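Local coordinates for uncharacterized protein (Treponema denticola ATCC 35404, PDB 6R9N) that senses iron(II) and oxygen for bacterial chemotaxis, holding a diiron-peroxo adduct in a metallo-beta-lactamase-like fold, at residues 73-85 with 146-158. Residues are numbered along the deposited sequence; the frame is centred on the assembly and turned at random.
Sequences IDTIFFSHQDPDV and FMHSPGQFGLYDE. With FE (Fe (III) ion), chain D; FE (Fe (III) ion), chain C; O (oxygen atom), chain F; PER (peroxide ion), chain E.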
loop_
_atom_site.group_PDB
_atom_site.type_symbol
_atom_site.label_atom_id
_atom_site.label_comp_id
_atom_site.label_asym_id
_atom_site.label_seq_id
_atom_site.Cartn_x
_atom_site.Cartn_y
_atom_site.Cartn_z
ATOM N N ILE A 73 -1.197 -26.345 -3.558
ATOM C CA ILE A 73 -0.862 -25.142 -2.803
ATOM C C ILE A 73 -1.981 -24.893 -1.800
ATOM O O ILE A 73 -3.107 -24.569 -2.177
ATOM C CB ILE A 73 -0.648 -23.938 -3.726
ATOM C CG1 ILE A 73 0.654 -24.150 -4.515
ATOM C CG2 ILE A 73 -0.589 -22.654 -2.910
ATOM C CD1 ILE A 73 0.792 -23.305 -5.762
ATOM N N ASP A 74 -1.674 -25.076 -0.520
ATOM C CA ASP A 74 -2.631 -24.897 0.557
ATOM C C ASP A 74 -2.646 -23.485 1.110
ATOM O O ASP A 74 -3.650 -23.079 1.706
ATOM C CB ASP A 74 -2.315 -25.854 1.708
ATOM C CG ASP A 74 -2.329 -27.310 1.280
ATOM O OD1 ASP A 74 -3.103 -27.652 0.354
ATOM O OD2 ASP A 74 -1.565 -28.108 1.871
ATOM N N THR A 75 -1.556 -22.740 0.945
ATOM C CA THR A 75 -1.404 -21.444 1.587
ATOM C C THR A 75 -0.773 -20.456 0.617
ATOM O O THR A 75 0.136 -20.806 -0.133
ATOM C CB THR A 75 -0.547 -21.574 2.855
ATOM O OG1 THR A 75 -1.271 -22.326 3.837
ATOM C CG2 THR A 75 -0.208 -20.210 3.444
ATOM N N ILE A 76 -1.263 -19.226 0.632
ATOM C CA ILE A 76 -0.688 -18.125 -0.126
ATOM C C ILE A 76 -0.455 -16.985 0.856
ATOM O O ILE A 76 -1.380 -16.571 1.561
ATOM C CB ILE A 76 -1.611 -17.684 -1.271
ATOM C CG1 ILE A 76 -1.737 -18.800 -2.303
ATOM C CG2 ILE A 76 -1.105 -16.410 -1.914
ATOM C CD1 ILE A 76 -2.900 -18.599 -3.255
ATOM N N PHE A 77 0.777 -16.496 0.918
ATOM C CA PHE A 77 1.178 -15.489 1.885
ATOM C C PHE A 77 1.368 -14.165 1.164
ATOM O O PHE A 77 2.069 -14.110 0.151
ATOM C CB PHE A 77 2.462 -15.910 2.585
ATOM C CG PHE A 77 3.033 -14.867 3.509
ATOM C CD1 PHE A 77 2.658 -14.831 4.850
ATOM C CD2 PHE A 77 3.968 -13.944 3.047
ATOM C CE1 PHE A 77 3.195 -13.902 5.706
ATOM C CE2 PHE A 77 4.510 -13.004 3.895
ATOM C CZ PHE A 77 4.123 -12.974 5.225
ATOM N N PHE A 78 0.729 -13.114 1.672
ATOM C CA PHE A 78 0.870 -11.753 1.160
ATOM C C PHE A 78 1.582 -10.935 2.230
ATOM O O PHE A 78 1.023 -10.716 3.317
ATOM C CB PHE A 78 -0.493 -11.110 0.869
ATOM C CG PHE A 78 -1.196 -11.637 -0.343
ATOM C CD1 PHE A 78 -0.625 -12.579 -1.159
ATOM C CD2 PHE A 78 -2.442 -11.156 -0.676
ATOM C CE1 PHE A 78 -1.290 -13.044 -2.280
ATOM C CE2 PHE A 78 -3.112 -11.618 -1.801
ATOM C CZ PHE A 78 -2.529 -12.569 -2.598
ATOM N N SER A 79 2.789 -10.448 1.919
ATOM C CA SER A 79 3.506 -9.644 2.905
ATOM C C SER A 79 2.718 -8.379 3.258
ATOM O O SER A 79 2.711 -7.951 4.419
ATOM C CB SER A 79 4.911 -9.292 2.399
ATOM O OG SER A 79 4.864 -8.498 1.225
ATOM N N HIS A 80 2.035 -7.779 2.286
ATOM C CA HIS A 80 1.208 -6.585 2.547
ATOM C C HIS A 80 0.277 -6.370 1.349
ATOM O O HIS A 80 0.071 -7.285 0.544
ATOM C CB HIS A 80 2.086 -5.358 2.860
ATOM C CG HIS A 80 3.022 -4.970 1.753
ATOM N ND1 HIS A 80 3.987 -5.821 1.251
ATOM C CD2 HIS A 80 3.150 -3.808 1.062
ATOM C CE1 HIS A 80 4.670 -5.198 0.302
ATOM N NE2 HIS A 80 4.176 -3.980 0.163
ATOM N N GLN A 81 -0.255 -5.155 1.214
ATOM C CA GLN A 81 -1.401 -4.873 0.349
ATOM C C GLN A 81 -1.031 -4.408 -1.053
ATOM O O GLN A 81 -1.926 -4.287 -1.899
ATOM C CB GLN A 81 -2.298 -3.802 1.001
ATOM C CG GLN A 81 -1.861 -2.333 0.728
ATOM C CD GLN A 81 -0.707 -1.875 1.618
ATOM O OE1 GLN A 81 -0.061 -2.696 2.295
ATOM N NE2 GLN A 81 -0.437 -0.554 1.620
ATOM N N ASP A 82 0.249 -4.162 -1.332
ATOM C CA ASP A 82 0.634 -3.471 -2.556
ATOM C C ASP A 82 0.290 -4.272 -3.814
ATOM O O ASP A 82 0.254 -5.504 -3.793
ATOM C CB ASP A 82 2.131 -3.182 -2.545
ATOM C CG ASP A 82 2.466 -1.985 -1.733
ATOM O OD1 ASP A 82 1.534 -1.397 -1.135
ATOM O OD2 ASP A 82 3.652 -1.624 -1.698
ATOM N N PRO A 83 0.059 -3.582 -4.937
ATOM C CA PRO A 83 -0.238 -4.293 -6.195
ATOM C C PRO A 83 0.879 -5.207 -6.683
ATOM O O PRO A 83 0.590 -6.264 -7.258
ATOM C CB PRO A 83 -0.498 -3.142 -7.184
ATOM C CG PRO A 83 -0.990 -2.023 -6.303
ATOM C CD PRO A 83 -0.174 -2.133 -5.051
ATOM N N ASP A 84 2.147 -4.854 -6.481
ATOM C CA ASP A 84 3.184 -5.807 -6.879
ATOM C C ASP A 84 3.174 -7.085 -6.033
ATOM O O ASP A 84 3.853 -8.050 -6.393
ATOM C CB ASP A 84 4.568 -5.135 -6.839
ATOM C CG ASP A 84 4.941 -4.626 -5.454
ATOM O OD1 ASP A 84 4.056 -4.099 -4.766
ATOM O OD2 ASP A 84 6.114 -4.751 -5.037
ATOM N N VAL A 85 2.435 -7.112 -4.922
ATOM C CA VAL A 85 2.300 -8.301 -4.073
ATOM C C VAL A 85 1.071 -9.110 -4.443
ATOM O O VAL A 85 1.126 -10.340 -4.492
ATOM C CB VAL A 85 2.241 -7.900 -2.578
ATOM C CG1 VAL A 85 1.876 -9.113 -1.708
ATOM C CG2 VAL A 85 3.546 -7.291 -2.116
ATOM N N PHE A 146 5.143 -0.792 9.048
ATOM C CA PHE A 146 5.672 0.535 8.730
ATOM C C PHE A 146 7.027 0.476 8.032
ATOM O O PHE A 146 7.804 1.446 8.081
ATOM C CB PHE A 146 5.748 1.416 9.982
ATOM C CG PHE A 146 4.412 1.731 10.546
ATOM C CD1 PHE A 146 3.577 2.626 9.901
ATOM C CD2 PHE A 146 3.957 1.094 11.682
ATOM C CE1 PHE A 146 2.316 2.901 10.404
ATOM C CE2 PHE A 146 2.687 1.377 12.197
ATOM C CZ PHE A 146 1.880 2.276 11.560
ATOM N N MET A 147 7.305 -0.631 7.331
ATOM C CA MET A 147 8.531 -0.756 6.550
ATOM C C MET A 147 8.264 -1.374 5.175
ATOM O O MET A 147 8.830 -2.406 4.826
ATOM C CB MET A 147 9.563 -1.597 7.303
ATOM C CG MET A 147 10.130 -0.930 8.556
ATOM S SD MET A 147 10.978 -2.057 9.727
ATOM C CE MET A 147 12.323 -2.704 8.727
ATOM N N HIS A 148 7.391 -0.772 4.359
ATOM C CA HIS A 148 6.728 0.523 4.562
ATOM C C HIS A 148 5.290 0.429 5.066
ATOM O O HIS A 148 4.782 1.356 5.709
ATOM C CB HIS A 148 6.690 1.284 3.238
ATOM C CG HIS A 148 6.026 0.518 2.131
ATOM N ND1 HIS A 148 4.685 0.636 1.833
ATOM C CD2 HIS A 148 6.519 -0.404 1.273
ATOM C CE1 HIS A 148 4.388 -0.156 0.822
ATOM N NE2 HIS A 148 5.484 -0.806 0.467
ATOM N N SER A 149 4.624 -0.679 4.769
ATOM C CA SER A 149 3.172 -0.693 4.977
ATOM C C SER A 149 2.845 -0.856 6.463
ATOM O O SER A 149 3.548 -1.591 7.173
ATOM C CB SER A 149 2.536 -1.846 4.182
ATOM O OG SER A 149 1.233 -2.157 4.649
ATOM N N PRO A 150 1.769 -0.210 6.943
ATOM C CA PRO A 150 1.420 -0.317 8.370
ATOM C C PRO A 150 1.047 -1.725 8.803
ATOM O O PRO A 150 1.106 -2.017 10.004
ATOM C CB PRO A 150 0.226 0.639 8.533
ATOM C CG PRO A 150 -0.338 0.809 7.156
ATOM C CD PRO A 150 0.827 0.651 6.198
ATOM N N GLY A 151 0.614 -2.581 7.875
ATOM C CA GLY A 151 0.401 -3.997 8.142
ATOM C C GLY A 151 1.193 -4.858 7.170
ATOM O O GLY A 151 0.713 -5.173 6.077
ATOM N N GLN A 152 2.422 -5.217 7.540
ATOM C CA GLN A 152 3.302 -6.030 6.711
ATOM C C GLN A 152 3.922 -7.119 7.568
ATOM O O GLN A 152 4.311 -6.854 8.711
ATOM C CB GLN A 152 4.438 -5.197 6.062
ATOM C CG GLN A 152 5.458 -6.066 5.270
ATOM C CD GLN A 152 6.626 -5.285 4.611
ATOM O OE1 GLN A 152 6.881 -5.421 3.405
ATOM N NE2 GLN A 152 7.362 -4.522 5.407
ATOM N N PHE A 153 4.050 -8.329 7.001
ATOM C CA PHE A 153 4.782 -9.409 7.648
ATOM C C PHE A 153 5.811 -10.008 6.702
ATOM O O PHE A 153 5.619 -10.066 5.483
ATOM C CB PHE A 153 3.837 -10.534 8.151
ATOM C CG PHE A 153 2.930 -10.095 9.243
ATOM C CD1 PHE A 153 3.321 -10.209 10.572
ATOM C CD2 PHE A 153 1.697 -9.527 8.954
ATOM C CE1 PHE A 153 2.490 -9.787 11.591
ATOM C CE2 PHE A 153 0.864 -9.091 9.974
ATOM C CZ PHE A 153 1.264 -9.215 11.288
ATOM N N GLY A 154 6.907 -10.456 7.281
ATOM C CA GLY A 154 7.771 -11.411 6.624
ATOM C C GLY A 154 7.382 -12.819 7.020
ATOM O O GLY A 154 6.527 -13.017 7.878
ATOM N N LEU A 155 7.996 -13.804 6.362
ATOM C CA LEU A 155 7.752 -15.206 6.695
ATOM C C LEU A 155 9.100 -15.870 6.907
ATOM O O LEU A 155 9.937 -15.882 5.996
ATOM C CB LEU A 155 6.937 -15.914 5.591
ATOM C CG LEU A 155 6.228 -17.234 5.934
ATOM C CD1 LEU A 155 7.226 -18.380 5.999
ATOM C CD2 LEU A 155 5.453 -17.105 7.292
ATOM N N TYR A 156 9.319 -16.377 8.113
ATOM C CA TYR A 156 10.549 -17.072 8.467
ATOM C C TYR A 156 10.290 -18.568 8.374
ATOM O O TYR A 156 9.430 -19.100 9.084
ATOM C CB TYR A 156 11.015 -16.705 9.871
ATOM C CG TYR A 156 12.346 -17.315 10.214
ATOM C CD1 TYR A 156 13.432 -17.157 9.361
ATOM C CD2 TYR A 156 12.529 -18.042 11.383
ATOM C CE1 TYR A 156 14.664 -17.706 9.662
ATOM C CE2 TYR A 156 13.769 -18.595 11.687
ATOM C CZ TYR A 156 14.826 -18.422 10.817
ATOM O OH TYR A 156 16.056 -18.961 11.096
ATOM N N ASP A 157 10.976 -19.229 7.452
ATOM C CA ASP A 157 10.847 -20.669 7.260
ATOM C C ASP A 157 11.841 -21.291 8.229
ATOM O O ASP A 157 13.051 -21.252 7.999
ATOM C CB ASP A 157 11.125 -21.033 5.802
ATOM C CG ASP A 157 11.002 -22.535 5.518
ATOM O OD1 ASP A 157 10.025 -23.164 5.960
ATOM O OD2 ASP A 157 11.888 -23.089 4.829
ATOM N N GLU A 158 11.340 -21.826 9.350
ATOM C CA GLU A 158 12.246 -22.266 10.408
ATOM C C GLU A 158 13.206 -23.346 9.919
ATOM O O GLU A 158 14.399 -23.314 10.240
ATOM C CB GLU A 158 11.447 -22.775 11.610
ATOM C CG GLU A 158 10.902 -21.647 12.476
ATOM C CD GLU A 158 10.088 -22.140 13.657
ATOM O OE1 GLU A 158 9.758 -21.313 14.521
ATOM O OE2 GLU A 158 9.764 -23.347 13.728
HETATM FE FE FE D . 5.426 -2.363 -1.077
HETATM FE FE FE C . 7.250 -4.339 -3.239
HETATM O O O F . 5.367 -3.919 -2.463
HETATM O O1 PER E . 7.622 -2.075 -3.239
HETATM O O2 PER E . 6.757 -1.119 -2.481
#
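His148 meets His80 and Asp82 at one iron of the diiron site, in the metallo-beta-lactamase fold, where the loop after strand 73-77 and the loop before strand 153-157, one from each sheet, supply metal ligands. Its NE2 binds this iron at 2.2 Å, beside His80 NE2 and Asp82 OD2; Asp167, the peroxide and an oxygen atom bridging the two irons also bind it. The two imidazoles are nearly perpendicular (87°), while the Asp82 carboxylate reaches the His148 ring edge, its OD1 hydrogen-bonded to Gln81 of the second subunit. Hard, anionic carboxylate oxygens suit iron(III), and imidazole nitrogens complement them; Asp84, with Asp167, Gln224 and His225, binds the other iron.

Next, the small hydroxyl of Ser149 gives a hydrogen bond to Gln81 OE1 (OG to OE1, 2.7 Å), tilted 22° from the amide's carbonyl plane. Gln152 extends alongside His80, long enough for its NE2 to donate to Met147 O (2.6 Å). Phe153 N donates to Ser79 O at 2.9 Å; Ser79 OG, held by Asp50, accepts from His80 ND1 and so helps orient the ligand ring. Phe153 O lies 3.3 Å from Phe77 CZ at the ring edge. Aliphatic Leu155 covers a flat aromatic face: its CB sits 4.1 Å from the Phe77 ring centroid, 10° off the normal, a CH-pi contact.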